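Local coordinates for protein putative cytochrome P450 120 (Synechocystis sp., PDB 2VE3) that binds heme and retinoic acid and, as a member of the cytochrome P450 family, probably acts as a heme-dependent monooxygenase, at residues Gly319-Leu325 and Trp340-Ile346; Phe69-Gln73 and Gly385-Arg389; Leu289-Leu293 and Thr406-Gln410. The contacts are given in a common frame with arbitrary orientation. Residues are numbered along the deposited sequence.

From the N terminus the chain first reaches F69-Q73, just after helix 62-68, whose partner G385-R389 follows 312 residues later; interaction 2 thus closes a very long loop. Within it, L289-L293 appears next, but its partner T406-Q410 lies beyond G385-R389, so interactions 2 and 3 cross. Interaction 1, a local pairing of G319-L325 with W340-I346, falls inside both loops. Interactions 1 and 2 touch through Y344 with F69 and G385 and through R323 with R389, joining the sheet and the loop ahead of C391 around the heme propionates. Interaction 3, on the opposite side of the chain's centre and about 40 Å from interaction 1 between centres, ties the loop after helix 274-285 to helix 394-411.

Interaction 1. Residues Gly319-Leu325 and Trp340-Ile346; sequences GGGFREL and WLVSYQI. With HEM (protoporphyrin IX containing Fe), chain C; REA (retinoic acid), chain D.
Successive residues of one strand, Y344 and Q345, serve two different ligands from opposite faces of the sheet. Strands 320-325 and 341-345 run antiparallel, axes 4.6 Å apart at 154°. G321/Y344 and R323/V342 are hydrogen-bonded pairs; G320/Q345, F322/S343 and E324/L341 are non-hydrogen-bonded ones. Backbone bonds include V342 N to R323 O (2.8 Å), R323 N to V342 O (2.9 Å), Y344 N to G321 O (3.2 Å) and L325 N to W340 O (2.9 Å). On the heme face, R323 NH2 (2.7 Å) and Y344 OH (2.6 Å) both donate to HEM O1A; Y344 (chi1 p) lies beside G321, where a CB would clash with its ring. On the face bearing F322 and S343, Q345 (chi1 and chi2 m) donates from NE2 to REA O2 and to S343 OG, each at 2.8 Å, and S343 OG covers one face of the F322 ring. Retinoic acid passes G319, whose N is 3.6 Å from REA C11; a CB there would crowd it. L325 CD1 packs on V342 CG2 (3.7 Å). With strand 54-59 beside 341-345 and 76-79 beside 320-325, this is the centre of the five-stranded sheet characteristic of the P450 fold, lining the heme and retinoic acid sites.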
loop_
_atom_site.group_PDB
_atom_site.type_symbol
_atom_site.label_atom_id
_atom_site.label_comp_id
_atom_site.label_asym_id
_atom_site.label_seq_id
_atom_site.Cartn_x
_atom_site.Cartn_y
_atom_site.Cartn_z
ATOM N N GLY A 319 -4.722 -4.595 -2.772
ATOM C CA GLY A 319 -5.709 -5.652 -2.984
ATOM C C GLY A 319 -5.171 -7.072 -2.934
ATOM O O GLY A 319 -5.872 -8.008 -2.527
ATOM N N GLY A 320 -3.920 -7.240 -3.354
ATOM C CA GLY A 320 -3.308 -8.548 -3.360
ATOM C C GLY A 320 -1.980 -8.536 -4.083
ATOM O O GLY A 320 -1.561 -7.490 -4.595
ATOM N N GLY A 321 -1.348 -9.715 -4.135
ATOM C CA GLY A 321 -0.050 -9.927 -4.779
ATOM C C GLY A 321 -0.144 -11.103 -5.736
ATOM O O GLY A 321 -1.181 -11.760 -5.819
ATOM N N PHE A 322 0.942 -11.362 -6.457
ATOM C CA PHE A 322 1.003 -12.409 -7.482
ATOM C C PHE A 322 2.286 -13.227 -7.383
ATOM O O PHE A 322 3.338 -12.706 -7.009
ATOM C CB PHE A 322 0.872 -11.805 -8.878
ATOM C CG PHE A 322 -0.359 -10.975 -9.051
ATOM C CD1 PHE A 322 -1.491 -11.508 -9.650
ATOM C CD2 PHE A 322 -0.393 -9.654 -8.593
ATOM C CE1 PHE A 322 -2.645 -10.732 -9.801
ATOM C CE2 PHE A 322 -1.538 -8.874 -8.738
ATOM C CZ PHE A 322 -2.663 -9.408 -9.329
ATOM N N ARG A 323 2.166 -14.524 -7.678
ATOM C CA ARG A 323 3.273 -15.483 -7.579
ATOM C C ARG A 323 3.226 -16.400 -8.785
ATOM O O ARG A 323 2.150 -16.820 -9.194
ATOM C CB ARG A 323 3.151 -16.333 -6.297
ATOM C CG ARG A 323 3.097 -15.549 -4.985
ATOM C CD ARG A 323 4.428 -14.910 -4.613
ATOM N NE ARG A 323 4.406 -14.264 -3.296
ATOM C CZ ARG A 323 4.091 -12.985 -3.073
ATOM N NH1 ARG A 323 3.776 -12.172 -4.075
ATOM N NH2 ARG A 323 4.119 -12.500 -1.838
ATOM N N GLU A 324 4.381 -16.690 -9.371
ATOM C CA GLU A 324 4.468 -17.749 -10.365
ATOM C C GLU A 324 4.725 -19.071 -9.645
ATOM O O GLU A 324 5.532 -19.127 -8.717
ATOM C CB GLU A 324 5.586 -17.487 -11.388
ATOM C CG GLU A 324 5.576 -18.510 -12.531
ATOM C CD GLU A 324 6.743 -18.398 -13.490
ATOM O OE1 GLU A 324 7.355 -17.312 -13.593
ATOM O OE2 GLU A 324 7.038 -19.416 -14.161
ATOM N N LEU A 325 4.036 -20.125 -10.063
ATOM C CA LEU A 325 4.359 -21.459 -9.568
ATOM C C LEU A 325 5.598 -21.963 -10.299
ATOM O O LEU A 325 5.603 -22.030 -11.527
ATOM C CB LEU A 325 3.189 -22.409 -9.786
ATOM C CG LEU A 325 1.980 -22.237 -8.873
ATOM C CD1 LEU A 325 0.686 -22.464 -9.669
ATOM C CD2 LEU A 325 2.075 -23.165 -7.660
ATOM N N TRP A 340 1.919 -21.375 -14.129
ATOM C CA TRP A 340 0.717 -20.576 -13.971
ATOM C C TRP A 340 0.984 -19.647 -12.798
ATOM O O TRP A 340 1.877 -19.915 -11.982
ATOM C CB TRP A 340 -0.469 -21.467 -13.623
ATOM C CG TRP A 340 -1.081 -22.242 -14.750
ATOM C CD1 TRP A 340 -0.439 -22.848 -15.804
ATOM C CD2 TRP A 340 -2.470 -22.563 -14.884
ATOM N NE1 TRP A 340 -1.360 -23.490 -16.609
ATOM C CE2 TRP A 340 -2.610 -23.337 -16.059
ATOM C CE3 TRP A 340 -3.613 -22.253 -14.135
ATOM C CZ2 TRP A 340 -3.854 -23.812 -16.495
ATOM C CZ3 TRP A 340 -4.842 -22.712 -14.567
ATOM C CH2 TRP A 340 -4.955 -23.485 -15.736
ATOM N N LEU A 341 0.204 -18.573 -12.712
ATOM C CA LEU A 341 0.262 -17.659 -11.576
ATOM C C LEU A 341 -0.841 -17.914 -10.549
ATOM O O LEU A 341 -1.931 -18.361 -10.890
ATOM C CB LEU A 341 0.136 -16.213 -12.053
ATOM C CG LEU A 341 1.360 -15.359 -12.334
ATOM C CD1 LEU A 341 2.413 -16.092 -13.150
ATOM C CD2 LEU A 341 0.904 -14.077 -13.024
ATOM N N VAL A 342 -0.526 -17.608 -9.295
ATOM C CA VAL A 342 -1.483 -17.580 -8.209
ATOM C C VAL A 342 -1.553 -16.147 -7.713
ATOM O O VAL A 342 -0.525 -15.464 -7.606
ATOM C CB VAL A 342 -1.035 -18.501 -7.023
ATOM C CG1 VAL A 342 -2.082 -18.531 -5.914
ATOM C CG2 VAL A 342 -0.758 -19.893 -7.512
ATOM N N SER A 343 -2.769 -15.684 -7.424
ATOM C CA SER A 343 -2.985 -14.378 -6.799
ATOM C C SER A 343 -3.683 -14.535 -5.462
ATOM O O SER A 343 -4.757 -15.151 -5.387
ATOM C CB SER A 343 -3.842 -13.482 -7.690
ATOM O OG SER A 343 -4.038 -12.213 -7.081
ATOM N N TYR A 344 -3.093 -13.956 -4.414
ATOM C CA TYR A 344 -3.693 -14.007 -3.096
ATOM C C TYR A 344 -4.425 -12.693 -2.885
ATOM O O TYR A 344 -3.857 -11.617 -3.073
ATOM C CB TYR A 344 -2.659 -14.322 -1.989
ATOM C CG TYR A 344 -1.753 -13.170 -1.588
ATOM C CD1 TYR A 344 -2.087 -12.326 -0.519
ATOM C CD2 TYR A 344 -0.551 -12.939 -2.262
ATOM C CE1 TYR A 344 -1.243 -11.255 -0.148
ATOM C CE2 TYR A 344 0.284 -11.892 -1.901
ATOM C CZ TYR A 344 -0.072 -11.049 -0.853
ATOM O OH TYR A 344 0.758 -10.035 -0.504
ATOM N N GLN A 345 -5.704 -12.795 -2.541
ATOM C CA GLN A 345 -6.578 -11.631 -2.496
ATOM C C GLN A 345 -6.857 -11.234 -1.055
ATOM O O GLN A 345 -7.628 -11.899 -0.344
ATOM C CB GLN A 345 -7.872 -11.899 -3.261
ATOM C CG GLN A 345 -7.658 -12.069 -4.773
ATOM C CD GLN A 345 -7.291 -10.746 -5.441
ATOM O OE1 GLN A 345 -8.054 -9.778 -5.374
ATOM N NE2 GLN A 345 -6.103 -10.686 -6.045
ATOM N N ILE A 346 -6.189 -10.166 -0.636
ATOM C CA ILE A 346 -6.317 -9.615 0.716
ATOM C C ILE A 346 -7.748 -9.088 0.940
ATOM O O ILE A 346 -8.339 -9.291 1.996
ATOM C CB ILE A 346 -5.276 -8.484 0.967
ATOM C CG1 ILE A 346 -3.854 -8.994 0.740
ATOM C CG2 ILE A 346 -5.435 -7.875 2.381
ATOM C CD1 ILE A 346 -2.826 -7.897 0.621
HETATM C CHA HEM C . 5.318 -5.046 -0.046
HETATM C CHB HEM C . 1.022 -3.489 1.614
HETATM C CHC HEM C . 3.005 0.796 2.786
HETATM C CHD HEM C . 7.121 -0.522 0.645
HETATM C C1A HEM C . 3.976 -5.030 0.311
HETATM C C2A HEM C . 3.014 -6.109 0.179
HETATM C C3A HEM C . 1.833 -5.671 0.657
HETATM C C4A HEM C . 2.006 -4.303 1.079
HETATM C CMA HEM C . 0.499 -6.437 0.734
HETATM C CAA HEM C . 3.329 -7.524 -0.360
HETATM C CBA HEM C . 3.065 -7.661 -1.857
HETATM C CGA HEM C . 3.575 -9.022 -2.283
HETATM O O1A HEM C . 3.015 -10.040 -1.781
HETATM O O2A HEM C . 4.527 -9.087 -3.115
HETATM C C1B HEM C . 1.194 -2.212 2.114
HETATM C C2B HEM C . 0.207 -1.425 2.839
HETATM C C3B HEM C . 0.761 -0.240 3.171
HETATM C C4B HEM C . 2.106 -0.246 2.658
HETATM C CMB HEM C . -1.222 -1.913 3.166
HETATM C CAB HEM C . 0.134 0.974 3.931
HETATM C CBB HEM C . -0.747 0.844 4.935
HETATM C C1C HEM C . 4.312 0.816 2.360
HETATM C C2C HEM C . 5.274 1.876 2.582
HETATM C C3C HEM C . 6.422 1.517 1.991
HETATM C C4C HEM C . 6.202 0.215 1.360
HETATM C CMC HEM C . 5.006 3.168 3.402
HETATM C CAC HEM C . 7.766 2.302 1.983
HETATM C CBC HEM C . 7.973 3.412 1.267
HETATM C C1D HEM C . 6.987 -1.817 0.187
HETATM C C2D HEM C . 7.946 -2.476 -0.659
HETATM C C3D HEM C . 7.390 -3.886 -0.888
HETATM C C4D HEM C . 6.156 -3.946 -0.127
HETATM C CMD HEM C . 9.257 -1.870 -1.224
HETATM C CAD HEM C . 8.009 -5.028 -1.727
HETATM C CBD HEM C . 8.591 -6.061 -0.764
HETATM C CGD HEM C . 9.242 -7.189 -1.527
HETATM O O1D HEM C . 9.978 -7.973 -0.875
HETATM O O2D HEM C . 9.049 -7.324 -2.772
HETATM N NA HEM C . 3.326 -3.951 0.860
HETATM N NB HEM C . 2.338 -1.453 2.006
HETATM N NC HEM C . 4.902 -0.181 1.602
HETATM N ND HEM C . 5.955 -2.710 0.494
HETATM FE FE HEM C . 4.204 -2.136 1.521
HETATM C C1 REA D . 3.372 -2.093 -3.271
HETATM C C2 REA D . 4.897 -2.035 -3.310
HETATM C C3 REA D . 5.447 -3.217 -4.110
HETATM C C4 REA D . 5.051 -3.083 -5.579
HETATM C C5 REA D . 3.603 -2.679 -5.767
HETATM C C6 REA D . 2.822 -2.208 -4.705
HETATM C C7 REA D . 1.438 -1.809 -4.990
HETATM C C8 REA D . 0.407 -2.833 -5.160
HETATM C C9 REA D . -0.938 -2.408 -5.599
HETATM C C10 REA D . -1.763 -3.444 -6.184
HETATM C C11 REA D . -3.163 -3.655 -5.864
HETATM C C12 REA D . -3.616 -4.993 -6.244
HETATM C C13 REA D . -4.856 -5.238 -6.978
HETATM C C14 REA D . -5.166 -6.604 -7.131
HETATM C C15 REA D . -6.507 -7.139 -7.281
HETATM C C16 REA D . 2.912 -3.329 -2.476
HETATM C C17 REA D . 2.899 -0.815 -2.578
HETATM C C18 REA D . 3.031 -2.777 -7.160
HETATM C C19 REA D . -1.430 -0.984 -5.498
HETATM C C20 REA D . -5.691 -4.108 -7.523
HETATM O O1 REA D . -7.501 -6.397 -7.212
HETATM O O2 REA D . -6.667 -8.352 -7.482
#

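Interaction 2. Residues Phe69-Gln73 and Gly385-Arg389; sequences FTKEQ and GGGLR. With HEM (protoporphyrin IX containing Fe), chain C.
The glycine-rich start of the P450 cysteine loop, leading to C391, by similarity the axial heme ligand, packs here on the turn after helix 62-68. Neither segment forms regular helix or strand. F69 (chi1 m) lays one ring face against the glycines: G386 CA sits 4.0 Å from the ring centroid, nearly on its normal, in a CH-pi contact, and F69 CE1 is 3.5 Å from G386 O. A CB on G386 would crowd this ring, and one on G387 would clash with E72 OE1; G385 and G387 also take positive phi. E72, fully extended (chi1 and chi2 t), reaches in so that OE1 accepts a hydrogen bond from L388 N (3.1 Å). Its OE2 binds a water at 2.7 Å; that water also lies 2.8 Å from G386 O and accepts from R389 N (3.1 Å). Peripherally, Q73 CG meets L388 CD1 (3.7 Å). R389 turns to the cofactor, NH1 donating to HEM O2D (2.9 Å), an arginine-propionate contact characteristic of the P450 heme-binding signature loop.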
loop_
_atom_site.group_PDB
_atom_site.type_symbol
_atom_site.label_atom_id
_atom_site.label_comp_id
_atom_site.label_asym_id
_atom_site.label_seq_id
_atom_site.Cartn_x
_atom_site.Cartn_y
_atom_site.Cartn_z
ATOM N N PHE A 69 2.407 -18.774 1.730
ATOM C CA PHE A 69 3.536 -18.289 2.524
ATOM C C PHE A 69 4.266 -19.422 3.271
ATOM O O PHE A 69 4.871 -19.195 4.324
ATOM C CB PHE A 69 3.101 -17.175 3.491
ATOM C CG PHE A 69 2.348 -16.035 2.833
ATOM C CD1 PHE A 69 2.789 -15.477 1.631
ATOM C CD2 PHE A 69 1.210 -15.493 3.443
ATOM C CE1 PHE A 69 2.092 -14.422 1.033
ATOM C CE2 PHE A 69 0.507 -14.437 2.845
ATOM C CZ PHE A 69 0.959 -13.904 1.643
ATOM N N THR A 70 4.232 -20.625 2.689
ATOM C CA THR A 70 4.871 -21.812 3.266
ATOM C C THR A 70 5.723 -22.524 2.216
ATOM O O THR A 70 5.321 -22.621 1.053
ATOM C CB THR A 70 3.807 -22.797 3.839
ATOM O OG1 THR A 70 3.147 -22.184 4.956
ATOM C CG2 THR A 70 4.447 -24.110 4.305
ATOM N N LYS A 71 6.901 -23.010 2.627
ATOM C CA LYS A 71 7.845 -23.655 1.707
ATOM C C LYS A 71 7.867 -22.856 0.416
ATOM O O LYS A 71 7.721 -23.405 -0.686
ATOM C CB LYS A 71 7.451 -25.118 1.447
ATOM C CG LYS A 71 7.263 -25.948 2.711
ATOM C CD LYS A 71 6.657 -27.314 2.407
ATOM C CE LYS A 71 6.452 -28.128 3.680
ATOM N NZ LYS A 71 5.721 -27.369 4.760
ATOM N N GLU A 72 8.035 -21.548 0.580
ATOM C CA GLU A 72 7.809 -20.550 -0.463
ATOM C C GLU A 72 8.932 -20.482 -1.510
ATOM O O GLU A 72 8.677 -20.448 -2.720
ATOM C CB GLU A 72 7.648 -19.199 0.224
ATOM C CG GLU A 72 7.181 -18.082 -0.654
ATOM C CD GLU A 72 7.008 -16.800 0.109
ATOM O OE1 GLU A 72 7.104 -16.846 1.353
ATOM O OE2 GLU A 72 6.785 -15.749 -0.541
ATOM N N GLN A 73 10.167 -20.453 -1.018
ATOM C CA GLN A 73 11.394 -20.414 -1.820
ATOM C C GLN A 73 11.450 -21.466 -2.948
ATOM O O GLN A 73 11.899 -21.181 -4.057
ATOM C CB GLN A 73 12.607 -20.597 -0.891
ATOM C CG GLN A 73 12.457 -19.998 0.528
ATOM C CD GLN A 73 11.451 -20.751 1.409
ATOM O OE1 GLN A 73 11.179 -21.930 1.188
ATOM N NE2 GLN A 73 10.901 -20.068 2.409
ATOM N N GLY A 385 0.595 -8.330 3.666
ATOM C CA GLY A 385 1.025 -9.608 3.116
ATOM C C GLY A 385 1.627 -10.514 4.182
ATOM O O GLY A 385 1.242 -10.465 5.364
ATOM N N GLY A 386 2.571 -11.343 3.766
ATOM C CA GLY A 386 3.272 -12.232 4.688
ATOM C C GLY A 386 4.387 -12.935 3.949
ATOM O O GLY A 386 4.629 -12.661 2.761
ATOM N N GLY A 387 5.058 -13.842 4.660
ATOM C CA GLY A 387 6.217 -14.586 4.146
ATOM C C GLY A 387 7.388 -13.739 3.666
ATOM O O GLY A 387 7.735 -12.736 4.281
ATOM N N LEU A 388 7.977 -14.147 2.544
ATOM C CA LEU A 388 9.186 -13.527 2.007
ATOM C C LEU A 388 9.065 -12.107 1.449
ATOM O O LEU A 388 10.070 -11.398 1.344
ATOM C CB LEU A 388 9.863 -14.454 0.964
ATOM C CG LEU A 388 10.556 -15.748 1.467
ATOM C CD1 LEU A 388 11.070 -16.581 0.302
ATOM C CD2 LEU A 388 11.688 -15.484 2.472
ATOM N N ARG A 389 7.852 -11.687 1.112
ATOM C CA ARG A 389 7.619 -10.413 0.445
ATOM C C ARG A 389 6.812 -9.447 1.311
ATOM O O ARG A 389 6.416 -8.368 0.845
ATOM C CB ARG A 389 6.882 -10.650 -0.880
ATOM C CG ARG A 389 7.685 -11.441 -1.910
ATOM C CD ARG A 389 8.643 -10.503 -2.593
ATOM N NE ARG A 389 9.508 -11.183 -3.529
ATOM C CZ ARG A 389 10.195 -10.591 -4.498
ATOM N NH1 ARG A 389 10.121 -9.274 -4.691
ATOM N NH2 ARG A 389 10.951 -11.337 -5.279
HETATM C CHA HEM C . 5.318 -5.046 -0.046
HETATM C CHB HEM C . 1.022 -3.489 1.614
HETATM C CHC HEM C . 3.005 0.796 2.786
HETATM C CHD HEM C . 7.121 -0.522 0.645
HETATM C C1A HEM C . 3.976 -5.030 0.311
HETATM C C2A HEM C . 3.014 -6.109 0.179
HETATM C C3A HEM C . 1.833 -5.671 0.657
HETATM C C4A HEM C . 2.006 -4.303 1.079
HETATM C CMA HEM C . 0.499 -6.437 0.734
HETATM C CAA HEM C . 3.329 -7.524 -0.360
HETATM C CBA HEM C . 3.065 -7.661 -1.857
HETATM C CGA HEM C . 3.575 -9.022 -2.283
HETATM O O1A HEM C . 3.015 -10.040 -1.781
HETATM O O2A HEM C . 4.527 -9.087 -3.115
HETATM C C1B HEM C . 1.194 -2.212 2.114
HETATM C C2B HEM C . 0.207 -1.425 2.839
HETATM C C3B HEM C . 0.761 -0.240 3.171
HETATM C C4B HEM C . 2.106 -0.246 2.658
HETATM C CMB HEM C . -1.222 -1.913 3.166
HETATM C CAB HEM C . 0.134 0.974 3.931
HETATM C CBB HEM C . -0.747 0.844 4.935
HETATM C C1C HEM C . 4.312 0.816 2.360
HETATM C C2C HEM C . 5.274 1.876 2.582
HETATM C C3C HEM C . 6.422 1.517 1.991
HETATM C C4C HEM C . 6.202 0.215 1.360
HETATM C CMC HEM C . 5.006 3.168 3.402
HETATM C CAC HEM C . 7.766 2.302 1.983
HETATM C CBC HEM C . 7.973 3.412 1.267
HETATM C C1D HEM C . 6.987 -1.817 0.187
HETATM C C2D HEM C . 7.946 -2.476 -0.659
HETATM C C3D HEM C . 7.390 -3.886 -0.888
HETATM C C4D HEM C . 6.156 -3.946 -0.127
HETATM C CMD HEM C . 9.257 -1.870 -1.224
HETATM C CAD HEM C . 8.009 -5.028 -1.727
HETATM C CBD HEM C . 8.591 -6.061 -0.764
HETATM C CGD HEM C . 9.242 -7.189 -1.527
HETATM O O1D HEM C . 9.978 -7.973 -0.875
HETATM O O2D HEM C . 9.049 -7.324 -2.772
HETATM N NA HEM C . 3.326 -3.951 0.860
HETATM N NB HEM C . 2.338 -1.453 2.006
HETATM N NC HEM C . 4.902 -0.181 1.602
HETATM N ND HEM C . 5.955 -2.710 0.494
HETATM FE FE HEM C . 4.204 -2.136 1.521
HETATM O O HOH W 1 5.537 -13.530 0.312
#

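Interaction 3. Residues Leu289-Leu293 and Thr406-Gln410; sequences LSQEL and TRLIQ
This is a loop-to-helix contact at the periphery of the fold, away from the heme: the irregular segment L289-L293, between helices 274-285 and 295-298, rests on the last turns of helix 394-411. An arginine plugged into the curve of the loop dominates it. R407 (chi1 and chi2 m, chi3 t) extends so that NH2 donates to the carbonyl of Q291 (NH2 to O 2.7 Å), while NH1 makes a weak bond to S290 O at 3.3 Å. NH1 also donates to OE1 of Q410 (2.6 Å), three residues on along the same helix, so the two side chains reach toward the loop together. The loop wraps this group on both sides: Q291 NE2 lies over one face, 3.8 Å from R407 NH1, and L293 CB over the opposite face, 3.5 Å from R407 NH2. Beside this polar centre, two leucines point at the helix. L289 CD1 and L293 CD1 each lie 3.8 Å from T406 CG2, and L289 CD1 is also 3.6 Å from Q410 OE1. T406 spends its hydroxyl on K402 O, one turn back, and offers its methyl to the loop. Around the contact, helix 121-137 supplies D125, in a salt bridge with R407 NH2, and Q129; Q284 of helix 274-285 touches L289, T406 and Q410; and L298 of helix 295-298 covers L293 and T406.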
loop_
_atom_site.group_PDB
_atom_site.type_symbol
_atom_site.label_atom_id
_atom_site.label_comp_id
_atom_site.label_asym_id
_atom_site.label_seq_id
_atom_site.Cartn_x
_atom_site.Cartn_y
_atom_site.Cartn_z
ATOM N N LEU A 289 -1.190 15.953 25.112
ATOM C CA LEU A 289 -0.628 16.557 23.905
ATOM C C LEU A 289 -0.601 18.075 24.075
ATOM O O LEU A 289 -1.149 18.618 25.047
ATOM C CB LEU A 289 -1.455 16.187 22.664
ATOM C CG LEU A 289 -1.566 14.714 22.246
ATOM C CD1 LEU A 289 -2.764 14.488 21.350
ATOM C CD2 LEU A 289 -0.297 14.243 21.562
ATOM N N SER A 290 0.058 18.750 23.137
ATOM C CA SER A 290 -0.003 20.204 23.004
ATOM C C SER A 290 0.319 20.420 21.540
ATOM O O SER A 290 -0.461 20.038 20.657
ATOM C CB SER A 290 1.039 20.887 23.897
ATOM O OG SER A 290 0.910 20.491 25.252
ATOM N N GLN A 291 1.474 21.023 21.283
ATOM C CA GLN A 291 2.208 20.696 20.071
ATOM C C GLN A 291 3.228 19.617 20.428
ATOM O O GLN A 291 3.660 18.848 19.565
ATOM C CB GLN A 291 2.845 21.931 19.426
ATOM C CG GLN A 291 2.165 22.341 18.115
ATOM C CD GLN A 291 0.650 22.493 18.241
ATOM O OE1 GLN A 291 0.152 23.519 18.707
ATOM N NE2 GLN A 291 -0.087 21.473 17.811
ATOM N N GLU A 292 3.577 19.562 21.714
ATOM C CA GLU A 292 4.444 18.521 22.267
ATOM C C GLU A 292 3.887 17.124 21.983
ATOM O O GLU A 292 2.942 16.666 22.640
ATOM C CB GLU A 292 4.636 18.731 23.767
ATOM N N LEU A 293 4.481 16.469 20.984
ATOM C CA LEU A 293 4.124 15.108 20.589
ATOM C C LEU A 293 5.388 14.355 20.152
ATOM O O LEU A 293 5.992 14.689 19.126
ATOM C CB LEU A 293 3.083 15.133 19.456
ATOM C CG LEU A 293 2.393 13.832 19.015
ATOM C CD1 LEU A 293 1.238 14.121 18.065
ATOM C CD2 LEU A 293 3.361 12.840 18.382
ATOM N N THR A 406 -3.941 11.133 15.010
ATOM C CA THR A 406 -3.799 11.847 16.270
ATOM C C THR A 406 -4.016 13.345 16.100
ATOM O O THR A 406 -4.849 13.930 16.773
ATOM C CB THR A 406 -2.426 11.536 16.949
ATOM O OG1 THR A 406 -2.397 10.168 17.374
ATOM C CG2 THR A 406 -2.186 12.436 18.161
ATOM N N ARG A 407 -3.274 13.961 15.190
ATOM C CA ARG A 407 -3.416 15.402 14.948
ATOM C C ARG A 407 -4.778 15.823 14.414
ATOM O O ARG A 407 -5.253 16.920 14.724
ATOM C CB ARG A 407 -2.319 15.912 14.026
ATOM C CG ARG A 407 -0.947 15.897 14.645
ATOM C CD ARG A 407 -0.895 16.709 15.920
ATOM N NE ARG A 407 0.478 17.076 16.230
ATOM C CZ ARG A 407 0.899 17.580 17.386
ATOM N NH1 ARG A 407 0.046 17.766 18.388
ATOM N NH2 ARG A 407 2.191 17.876 17.537
ATOM N N LEU A 408 -5.401 14.964 13.608
ATOM C CA LEU A 408 -6.705 15.269 13.042
ATOM C C LEU A 408 -7.797 15.221 14.109
ATOM O O LEU A 408 -8.625 16.127 14.192
ATOM C CB LEU A 408 -7.044 14.325 11.883
ATOM C CG LEU A 408 -8.460 14.458 11.294
ATOM C CD1 LEU A 408 -8.709 15.824 10.671
ATOM C CD2 LEU A 408 -8.760 13.336 10.296
ATOM N N ILE A 409 -7.790 14.173 14.926
ATOM C CA ILE A 409 -8.813 14.025 15.958
ATOM C C ILE A 409 -8.653 15.033 17.112
ATOM O O ILE A 409 -9.643 15.538 17.639
ATOM C CB ILE A 409 -8.952 12.547 16.428
ATOM C CG1 ILE A 409 -9.672 11.747 15.339
ATOM C CG2 ILE A 409 -9.728 12.452 17.757
ATOM C CD1 ILE A 409 -9.793 10.257 15.591
ATOM N N GLN A 410 -7.412 15.345 17.492
ATOM C CA GLN A 410 -7.190 16.329 18.565
ATOM C C GLN A 410 -7.676 17.741 18.204
ATOM O O GLN A 410 -8.136 18.488 19.073
ATOM C CB GLN A 410 -5.735 16.325 19.068
ATOM C CG GLN A 410 -4.742 17.096 18.221
ATOM C CD GLN A 410 -3.423 17.364 18.933
ATOM O OE1 GLN A 410 -2.395 16.785 18.587
ATOM N NE2 GLN A 410 -3.445 18.250 19.926
#